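Local atomic coordinates of AvrRpt2 (Erwinia amylovora, PDB entry 6HQZ), a protein that probably acts as a papain-like cysteine protease of family C70, delivered by a plant pathogen as a type III effector and linked to resistance in Malus. Residues N6-V11 against I120-Q125; E16-W21 against L38-L43; A68-P73 against M149-N154. One frame throughout, in Å; residues are numbered along the deposited sequence.

Interaction 1 (N6-V11 against I120-Q125); sequences NHVPYV and IFHDPQ
Tyr10 lies across His122 and reaches on to the backbone of Asp123, each part of its side chain meeting something different. Tyr10 CG is anti to the backbone N (chi1 175°), and the ring beyond it reaches strand 118-123. Tyr10 CB starts over the imidazole face, 4.3 Å from the centroid of the His122 ring, a CH-pi contact. One step out, Tyr10 CD1 stands 3.7 Å from His122 CG, and the phenol turns its edge to the imidazole face in a T-shaped stack with the planes at 87°. Tyr10 CE1 then comes to 3.4 Å from Asp123 O, and at the tip Tyr10 OH donates a hydrogen bond of 2.8 Å to the same Asp123 O. Tyrosine suits the place because an apolar edge and a polar tip are both used.

This oxygen belongs to the end of a strand in the antiparallel sheet of a papain-like fold. Directly after it the chain makes an Asx turn, in which Asp123 OD1 accepts from Gln125 N at 2.8 Å and, more weakly, from Arg126 N.

His122, buried, is gripped at both nitrogens. His122 NE2 donates to Val8 O at 2.9 Å along a nearly straight line (170°), with the oxygen in the imidazole plane, although the donor sits well above the plane of the Val8 carbonyl. His122 ND1 is bonded to Asp129 N, which suggests a neutral ring with its proton on NE2. The two bonds fix the rotation of the ring and hold its face towards Tyr10. Val8 CG1 adds an apolar contact, 3.9 Å from His122 CD2, while farther along the loop Val11 O approaches Pro124 CA at 3.8 Å.

Interaction 2 (E16-W21 against L38-L43); sequences ERMGCW and LGLPEL
Met18 reaches Leu40 by bending twice: chi2 of -75° sets SD beside Gly39, and chi3 of -59° turns CE towards the leucine. In Cys20, chi1 of 56° puts SG between the backbone N and the carbonyl carbon, facing the same leucine. Leu40 divides its two methyls between them, CD2 lying 3.8 Å from Met18 CE and CD1 3.6 Å from Cys20 SG. The methionine and leucine side chains run past each other in opposite directions, so that Leu40 CD2 is also 4.0 Å from Met18 SD. A flexible thioether can follow the branched leucine, and Met18 SD also lies 4.0 Å from Gly39 CA.

Both segments start helices here, with Met18 and Gly39 at the N-cap positions. Met18 is also the third residue of a type II turn from Glu16 to Gly19, and Gly19, lacking a side chain, permits the close approach of Glu16 O. Met106 of strand 104-113 touches Cys20, Trp21 and Leu40 and joins the contact to the sheet. A Cys-Trp pair at the start of a helix that packs on the sheet is the arrangement in which papain-like proteases carry their nucleophile, consistent with the family of this protein.

Interaction 3 (A68-P73 against M149-N154); sequences AEVSLP and MLYSEN
The pairing of Ala68 and Glu69 with Tyr151 and Leu150 is antiparallel beta structure, joining strand 67-69, at one side of the sheet, to strand 149-152 near the C terminus. Ala68 and Tyr151 form a hydrogen-bonded pair: Ala68 N donates to Tyr151 O at 2.8 Å and Tyr151 N to Ala68 O at 2.7 Å. Beyond the non-hydrogen-bonded pair Glu69-Leu150, Val70 N donates to Met149 O at 3.0 Å. A water then continues the connection where the strands part, donating to Val70 O at 2.8 Å and accepting from Met149 N.

The two pairs put their side chains on opposite faces of the sheet. On that of Ala68, chi1 of Tyr151 (66°) places CG between the backbone N and the carbonyl carbon; the ring lies over Ala68, whose O is 3.2 Å from Tyr151 CD2. Ala68 CB sits above one ring face, 3.6 Å from Tyr151 CZ, in a CH-pi contact; the small alanine allows this close approach, and Glu153 OE2 flanks the same methyl. The ring also stacks with His90. On the other face Glu69 CB meets Leu150 CD2, while the carboxylate leaves the pair for a salt bridge with Arg55 of helix 49-65. Past the strand end, Val70 CG2 packs 3.9 Å from Met149 CB and Leu72 CD2 lies 4.0 Å from Met149 SD.

Backbone bonds thus set the register, whereas dispersion between methyls, sulfur and ring fills in around them, and the one acidic side chain of the paired strands finds its charge partner in the adjoining helix.

How the interactions relate
From the N terminus, residues 6-11 open interaction 1, which closes only when the chain reaches 120-125. Inside that long loop interaction 2 closes a short one, bringing the start of helix 40-45 back to the start of helix 19-27. Interaction 3 opens next, at 68-73, and closes at 149-154, after interaction 1 has ended, so these two loops cross. Interactions 1 and 2 touch, Pro124 CG lying 4.0 Å from Cys20 CB. Interactions 1 and 3 reach the same sheet with centres about 17 Å apart: one fastens the N-terminal loop to strand 118-123, the other joins strand 67-69 to the C-terminal strand 149-152.

Interaction 1 (N6-V11 against I120-Q125)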
loop_
_atom_site.group_PDB
_atom_site.type_symbol
_atom_site.label_atom_id
_atom_site.label_comp_id
_atom_site.label_asym_id
_atom_site.label_seq_id
_atom_site.Cartn_x
_atom_site.Cartn_y
_atom_site.Cartn_z
ATOM N N ASN A 6 -1.037 -0.612 12.143
ATOM C CA ASN A 6 -1.206 -0.162 13.517
ATOM C C ASN A 6 -1.518 -1.231 14.548
ATOM O O ASN A 6 -1.426 -0.939 15.742
ATOM C CB ASN A 6 -2.291 0.921 13.525
ATOM C CG ASN A 6 -1.798 2.174 12.857
ATOM O OD1 ASN A 6 -0.947 2.861 13.411
ATOM N ND2 ASN A 6 -2.227 2.422 11.623
ATOM N N HIS A 7 -1.928 -2.434 14.151
ATOM C CA HIS A 7 -1.845 -3.492 15.143
ATOM C C HIS A 7 -1.353 -4.838 14.695
ATOM O O HIS A 7 -2.059 -5.829 14.574
ATOM C CB HIS A 7 -3.016 -3.630 16.116
ATOM C CG HIS A 7 -2.578 -4.247 17.426
ATOM N ND1 HIS A 7 -1.714 -3.601 18.296
ATOM C CD2 HIS A 7 -2.801 -5.473 17.969
ATOM C CE1 HIS A 7 -1.457 -4.385 19.330
ATOM N NE2 HIS A 7 -2.100 -5.526 19.156
ATOM N N VAL A 8 -0.055 -4.830 14.547
ATOM C CA VAL A 8 0.723 -6.029 14.617
ATOM C C VAL A 8 1.072 -6.292 16.100
ATOM O O VAL A 8 1.613 -5.438 16.765
ATOM C CB VAL A 8 1.938 -5.872 13.713
ATOM C CG1 VAL A 8 2.678 -7.181 13.681
ATOM C CG2 VAL A 8 1.427 -5.517 12.314
ATOM N N PRO A 9 0.678 -7.458 16.616
ATOM C CA PRO A 9 0.991 -7.795 17.986
ATOM C C PRO A 9 2.496 -7.998 18.170
ATOM O O PRO A 9 3.223 -8.368 17.210
ATOM C CB PRO A 9 0.235 -9.100 18.224
ATOM C CG PRO A 9 -0.015 -9.692 16.877
ATOM C CD PRO A 9 -0.031 -8.552 15.900
ATOM N N TYR A 10 2.981 -7.640 19.341
ATOM C CA TYR A 10 4.441 -7.698 19.600
ATOM C C TYR A 10 4.693 -9.007 20.343
ATOM O O TYR A 10 4.028 -9.263 21.340
ATOM C CB TYR A 10 4.879 -6.492 20.443
ATOM C CG TYR A 10 6.320 -6.647 20.793
ATOM C CD1 TYR A 10 7.306 -6.531 19.792
ATOM C CD2 TYR A 10 6.695 -7.080 22.045
ATOM C CE1 TYR A 10 8.646 -6.733 20.125
ATOM C CE2 TYR A 10 8.035 -7.278 22.366
ATOM C CZ TYR A 10 8.991 -7.100 21.405
ATOM O OH TYR A 10 10.317 -7.378 21.779
ATOM N N VAL A 11 5.712 -9.789 19.921
ATOM C CA VAL A 11 6.100 -11.005 20.604
ATOM C C VAL A 11 7.646 -10.907 20.768
ATOM O O VAL A 11 8.303 -10.603 19.768
ATOM C CB VAL A 11 5.714 -12.277 19.786
ATOM C CG1 VAL A 11 6.174 -13.544 20.482
ATOM C CG2 VAL A 11 4.185 -12.306 19.513
ATOM N N ILE A 120 9.589 1.223 10.450
ATOM C CA ILE A 120 9.059 0.971 11.748
ATOM C C ILE A 120 8.967 -0.545 11.893
ATOM O O ILE A 120 8.400 -1.205 11.055
ATOM C CB ILE A 120 7.639 1.563 11.931
ATOM C CG1 ILE A 120 7.639 3.054 11.512
ATOM C CG2 ILE A 120 7.212 1.399 13.337
ATOM C CD1 ILE A 120 6.279 3.690 11.465
ATOM N N PHE A 121 9.484 -1.077 13.006
ATOM C CA PHE A 121 9.584 -2.520 13.124
ATOM C C PHE A 121 9.552 -2.962 14.560
ATOM O O PHE A 121 9.958 -2.223 15.485
ATOM C CB PHE A 121 10.861 -3.040 12.436
ATOM C CG PHE A 121 12.135 -2.620 13.086
ATOM C CD1 PHE A 121 12.668 -1.329 12.887
ATOM C CD2 PHE A 121 12.832 -3.508 13.908
ATOM C CE1 PHE A 121 13.880 -0.965 13.490
ATOM C CE2 PHE A 121 14.062 -3.147 14.503
ATOM C CZ PHE A 121 14.574 -1.878 14.341
ATOM N N HIS A 122 9.034 -4.174 14.737
ATOM C CA HIS A 122 9.031 -4.887 15.994
ATOM C C HIS A 122 10.330 -5.717 16.017
ATOM O O HIS A 122 10.530 -6.548 15.155
ATOM C CB HIS A 122 7.895 -5.905 16.093
ATOM C CG HIS A 122 6.552 -5.295 16.360
ATOM N ND1 HIS A 122 6.406 -3.999 16.813
ATOM C CD2 HIS A 122 5.311 -5.813 16.275
ATOM C CE1 HIS A 122 5.115 -3.736 16.952
ATOM N NE2 HIS A 122 4.432 -4.837 16.682
ATOM N N ASP A 123 11.111 -5.546 17.069
ATOM C CA ASP A 123 12.377 -6.281 17.262
ATOM C C ASP A 123 12.178 -7.228 18.446
ATOM O O ASP A 123 11.998 -6.799 19.588
ATOM C CB ASP A 123 13.489 -5.301 17.539
ATOM C CG ASP A 123 14.878 -5.969 17.581
ATOM O OD1 ASP A 123 15.056 -6.987 18.248
ATOM O OD2 ASP A 123 15.801 -5.415 17.027
ATOM N N PRO A 124 12.182 -8.535 18.192
ATOM C CA PRO A 124 11.925 -9.474 19.221
ATOM C C PRO A 124 12.893 -9.393 20.420
ATOM O O PRO A 124 12.617 -9.984 21.495
ATOM C CB PRO A 124 12.087 -10.836 18.520
ATOM C CG PRO A 124 12.066 -10.586 17.077
ATOM C CD PRO A 124 12.340 -9.131 16.871
ATOM N N GLN A 125 14.031 -8.709 20.257
ATOM C CA GLN A 125 14.937 -8.577 21.360
ATOM C C GLN A 125 15.100 -7.191 21.891
ATOM O O GLN A 125 15.690 -7.043 22.911
ATOM C CB GLN A 125 16.297 -9.188 21.004
ATOM C CG GLN A 125 17.225 -9.346 22.163
ATOM C CD GLN A 125 16.607 -9.824 23.497
ATOM O OE1 GLN A 125 16.054 -10.924 23.562
ATOM N NE2 GLN A 125 16.791 -9.040 24.590
#

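Interaction 2 (E16-W21 against L38-L43)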
loop_
_atom_site.group_PDB
_atom_site.type_symbol
_atom_site.label_atom_id
_atom_site.label_comp_id
_atom_site.label_asym_id
_atom_site.label_seq_id
_atom_site.Cartn_x
_atom_site.Cartn_y
_atom_site.Cartn_z
ATOM N N GLU A 16 15.044 -18.701 23.981
ATOM C CA GLU A 16 14.765 -19.860 23.160
ATOM C C GLU A 16 15.736 -19.898 21.967
ATOM O O GLU A 16 16.166 -18.870 21.471
ATOM C CB GLU A 16 13.322 -19.724 22.632
ATOM C CG GLU A 16 12.804 -21.062 22.133
ATOM C CD GLU A 16 11.426 -20.993 21.480
ATOM O OE1 GLU A 16 10.816 -22.077 21.327
ATOM O OE2 GLU A 16 10.970 -19.880 21.119
ATOM N N ARG A 17 16.028 -21.090 21.486
ATOM C CA ARG A 17 16.857 -21.241 20.286
ATOM C C ARG A 17 16.148 -20.767 19.008
ATOM O O ARG A 17 15.035 -21.157 18.770
ATOM C CB ARG A 17 17.161 -22.723 20.192
ATOM C CG ARG A 17 17.890 -23.237 18.973
ATOM C CD ARG A 17 18.212 -24.698 19.277
ATOM N NE ARG A 17 18.904 -25.382 18.192
ATOM C CZ ARG A 17 19.449 -26.604 18.272
ATOM N NH1 ARG A 17 19.429 -27.316 19.402
ATOM N NH2 ARG A 17 20.073 -27.096 17.199
ATOM N N MET A 18 16.803 -19.951 18.196
ATOM C CA MET A 18 16.193 -19.324 17.032
ATOM C C MET A 18 14.890 -18.614 17.451
ATOM O O MET A 18 13.886 -18.598 16.742
ATOM C CB MET A 18 15.918 -20.377 15.970
ATOM C CG MET A 18 17.195 -20.913 15.346
ATOM S SD MET A 18 17.759 -19.610 14.253
ATOM C CE MET A 18 16.271 -19.486 13.156
ATOM N N GLY A 19 14.938 -18.055 18.640
ATOM C CA GLY A 19 13.777 -17.419 19.239
ATOM C C GLY A 19 13.208 -16.315 18.373
ATOM O O GLY A 19 11.985 -16.146 18.398
ATOM N N CYS A 20 14.036 -15.597 17.587
ATOM C CA CYS A 20 13.548 -14.497 16.749
ATOM C C CYS A 20 12.677 -15.037 15.615
ATOM O O CYS A 20 11.670 -14.408 15.267
ATOM C CB CYS A 20 14.653 -13.556 16.263
ATOM S SG CYS A 20 15.940 -14.417 15.383
ATOM N N TRP A 21 12.993 -16.226 15.103
ATOM C CA TRP A 21 12.105 -16.850 14.091
ATOM C C TRP A 21 10.666 -17.093 14.636
ATOM O O TRP A 21 9.636 -16.792 13.957
ATOM C CB TRP A 21 12.729 -18.137 13.545
ATOM C CG TRP A 21 11.721 -19.072 12.823
ATOM C CD1 TRP A 21 10.983 -20.077 13.368
ATOM C CD2 TRP A 21 11.367 -19.011 11.449
ATOM N NE1 TRP A 21 10.184 -20.659 12.397
ATOM C CE2 TRP A 21 10.428 -20.040 11.204
ATOM C CE3 TRP A 21 11.813 -18.244 10.389
ATOM C CZ2 TRP A 21 9.872 -20.263 9.955
ATOM C CZ3 TRP A 21 11.260 -18.466 9.137
ATOM C CH2 TRP A 21 10.310 -19.462 8.933
ATOM N N LEU A 38 19.498 -24.849 10.492
ATOM C CA LEU A 38 20.726 -24.166 10.849
ATOM C C LEU A 38 20.315 -22.728 11.287
ATOM O O LEU A 38 19.137 -22.302 11.188
ATOM C CB LEU A 38 21.777 -24.215 9.701
ATOM C CG LEU A 38 22.414 -25.543 9.208
ATOM C CD1 LEU A 38 23.296 -25.283 7.982
ATOM C CD2 LEU A 38 23.223 -26.326 10.258
ATOM N N GLY A 39 21.294 -22.004 11.780
ATOM C CA GLY A 39 21.085 -20.688 12.308
ATOM C C GLY A 39 20.828 -19.615 11.285
ATOM O O GLY A 39 20.682 -19.848 10.061
ATOM N N LEU A 40 20.796 -18.418 11.827
ATOM C CA LEU A 40 20.566 -17.230 11.064
ATOM C C LEU A 40 21.631 -16.907 9.995
ATOM O O LEU A 40 21.253 -16.550 8.842
ATOM C CB LEU A 40 20.420 -16.064 12.019
ATOM C CG LEU A 40 19.155 -16.076 12.852
ATOM C CD1 LEU A 40 19.017 -14.734 13.564
ATOM C CD2 LEU A 40 17.918 -16.303 12.009
ATOM N N PRO A 41 22.930 -16.962 10.366
ATOM C CA PRO A 41 23.949 -16.727 9.314
ATOM C C PRO A 41 23.805 -17.636 8.095
ATOM O O PRO A 41 23.970 -17.173 6.972
ATOM C CB PRO A 41 25.283 -17.022 10.005
ATOM C CG PRO A 41 24.990 -17.116 11.464
ATOM C CD PRO A 41 23.539 -17.158 11.707
ATOM N N GLU A 42 23.429 -18.876 8.338
ATOM C CA GLU A 42 23.284 -19.845 7.252
ATOM C C GLU A 42 22.019 -19.603 6.408
ATOM O O GLU A 42 21.992 -19.805 5.173
ATOM C CB GLU A 42 23.374 -21.258 7.822
ATOM C CG GLU A 42 24.768 -21.562 8.401
ATOM C CD GLU A 42 25.065 -20.928 9.769
ATOM O OE1 GLU A 42 24.099 -20.597 10.524
ATOM O OE2 GLU A 42 26.287 -20.782 10.084
ATOM N N LEU A 43 20.978 -19.167 7.097
ATOM C CA LEU A 43 19.731 -18.828 6.477
ATOM C C LEU A 43 19.921 -17.573 5.621
ATOM O O LEU A 43 19.365 -17.519 4.540
ATOM C CB LEU A 43 18.654 -18.577 7.543
ATOM C CG LEU A 43 17.299 -18.078 7.036
ATOM C CD1 LEU A 43 16.736 -19.125 6.119
ATOM C CD2 LEU A 43 16.347 -17.735 8.160
#

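Interaction 3 (A68-P73 against M149-N154)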
loop_
_atom_site.group_PDB
_atom_site.type_symbol
_atom_site.label_atom_id
_atom_site.label_comp_id
_atom_site.label_asym_id
_atom_site.label_seq_id
_atom_site.Cartn_x
_atom_site.Cartn_y
_atom_site.Cartn_z
ATOM N N ALA A 68 5.300 -16.426 1.977
ATOM C CA ALA A 68 5.874 -16.066 0.707
ATOM C C ALA A 68 6.879 -14.935 0.851
ATOM O O ALA A 68 6.882 -14.189 1.840
ATOM C CB ALA A 68 4.792 -15.637 -0.264
ATOM N N GLU A 69 7.703 -14.817 -0.179
ATOM C CA GLU A 69 8.801 -13.850 -0.173
ATOM C C GLU A 69 8.582 -12.727 -1.138
ATOM O O GLU A 69 7.947 -12.886 -2.175
ATOM C CB GLU A 69 10.129 -14.518 -0.473
ATOM C CG GLU A 69 10.298 -15.103 -1.880
ATOM C CD GLU A 69 11.406 -16.148 -1.981
ATOM O OE1 GLU A 69 11.975 -16.619 -0.946
ATOM O OE2 GLU A 69 11.753 -16.478 -3.109
ATOM N N VAL A 70 9.125 -11.603 -0.781
ATOM C CA VAL A 70 9.089 -10.412 -1.614
ATOM C C VAL A 70 10.211 -10.482 -2.651
ATOM O O VAL A 70 11.356 -10.728 -2.274
ATOM C CB VAL A 70 9.365 -9.188 -0.731
ATOM C CG1 VAL A 70 9.450 -7.932 -1.612
ATOM C CG2 VAL A 70 8.318 -9.028 0.360
ATOM N N SER A 71 9.908 -10.229 -3.928
ATOM C CA SER A 71 10.905 -10.155 -4.975
ATOM C C SER A 71 11.766 -8.967 -4.757
ATOM O O SER A 71 11.288 -7.825 -4.772
ATOM C CB SER A 71 10.281 -9.995 -6.357
ATOM O OG SER A 71 9.612 -11.173 -6.644
ATOM N N LEU A 72 13.041 -9.238 -4.528
ATOM C CA LEU A 72 13.995 -8.208 -4.232
ATOM C C LEU A 72 14.430 -7.421 -5.441
ATOM O O LEU A 72 14.766 -7.990 -6.475
ATOM C CB LEU A 72 15.229 -8.819 -3.557
ATOM C CG LEU A 72 14.882 -9.513 -2.229
ATOM C CD1 LEU A 72 16.161 -10.105 -1.639
ATOM C CD2 LEU A 72 14.252 -8.572 -1.198
ATOM N N PRO A 73 14.527 -6.111 -5.302
ATOM C CA PRO A 73 14.965 -5.318 -6.455
ATOM C C PRO A 73 16.458 -5.483 -6.790
ATOM O O PRO A 73 17.317 -5.634 -5.903
ATOM C CB PRO A 73 14.689 -3.883 -5.986
ATOM C CG PRO A 73 14.707 -3.955 -4.514
ATOM C CD PRO A 73 14.137 -5.261 -4.170
ATOM N N MET A 149 12.817 -11.303 2.947
ATOM C CA MET A 149 11.622 -10.606 3.428
ATOM C C MET A 149 10.463 -11.547 3.176
ATOM O O MET A 149 10.170 -11.844 1.998
ATOM C CB MET A 149 11.444 -9.325 2.604
ATOM C CG MET A 149 12.433 -8.189 3.016
ATOM S SD MET A 149 12.323 -6.857 1.840
ATOM C CE MET A 149 10.770 -6.170 2.245
ATOM N N LEU A 150 9.859 -12.055 4.258
ATOM C CA LEU A 150 8.793 -13.002 4.196
ATOM C C LEU A 150 7.493 -12.399 4.705
ATOM O O LEU A 150 7.475 -11.570 5.629
ATOM C CB LEU A 150 9.094 -14.266 4.990
ATOM C CG LEU A 150 10.208 -15.167 4.471
ATOM C CD1 LEU A 150 10.388 -16.357 5.405
ATOM C CD2 LEU A 150 9.953 -15.697 3.063
ATOM N N TYR A 151 6.398 -12.860 4.105
ATOM C CA TYR A 151 5.065 -12.405 4.522
ATOM C C TYR A 151 4.078 -13.539 4.538
ATOM O O TYR A 151 4.358 -14.620 3.955
ATOM C CB TYR A 151 4.599 -11.242 3.633
ATOM C CG TYR A 151 4.359 -11.582 2.162
ATOM C CD1 TYR A 151 3.101 -12.037 1.716
ATOM C CD2 TYR A 151 5.378 -11.392 1.207
ATOM C CE1 TYR A 151 2.891 -12.344 0.369
ATOM C CE2 TYR A 151 5.170 -11.675 -0.126
ATOM C CZ TYR A 151 3.947 -12.161 -0.528
ATOM O OH TYR A 151 3.814 -12.403 -1.829
ATOM N N SER A 152 2.906 -13.266 5.154
ATOM C CA SER A 152 1.840 -14.235 5.298
ATOM C C SER A 152 0.968 -14.300 4.054
ATOM O O SER A 152 0.514 -13.290 3.574
ATOM C CB SER A 152 0.874 -13.912 6.466
ATOM O OG SER A 152 -0.024 -15.025 6.643
ATOM N N GLU A 153 0.758 -15.502 3.551
ATOM C CA GLU A 153 -0.272 -15.753 2.511
ATOM C C GLU A 153 -1.662 -16.064 3.088
ATOM O O GLU A 153 -2.626 -16.191 2.318
ATOM C CB GLU A 153 0.170 -16.871 1.572
ATOM C CG GLU A 153 1.302 -16.441 0.655
ATOM C CD GLU A 153 1.573 -17.451 -0.450
ATOM O OE1 GLU A 153 1.510 -18.689 -0.187
ATOM O OE2 GLU A 153 1.847 -16.994 -1.586
ATOM N N ASN A 154 -1.801 -16.186 4.411
ATOM C CA ASN A 154 -3.155 -16.391 4.998
ATOM C C ASN A 154 -3.967 -15.098 4.999
ATOM O O ASN A 154 -5.126 -15.147 5.358
ATOM C CB ASN A 154 -3.091 -16.982 6.422
ATOM C CG ASN A 154 -2.566 -18.417 6.445
ATOM O OD1 ASN A 154 -2.649 -19.137 5.448
ATOM N ND2 ASN A 154 -1.990 -18.819 7.585
ATOM O OXT ASN A 154 -3.539 -13.990 4.657
HETATM O O HOH W 1 12.694 -11.410 0.063
#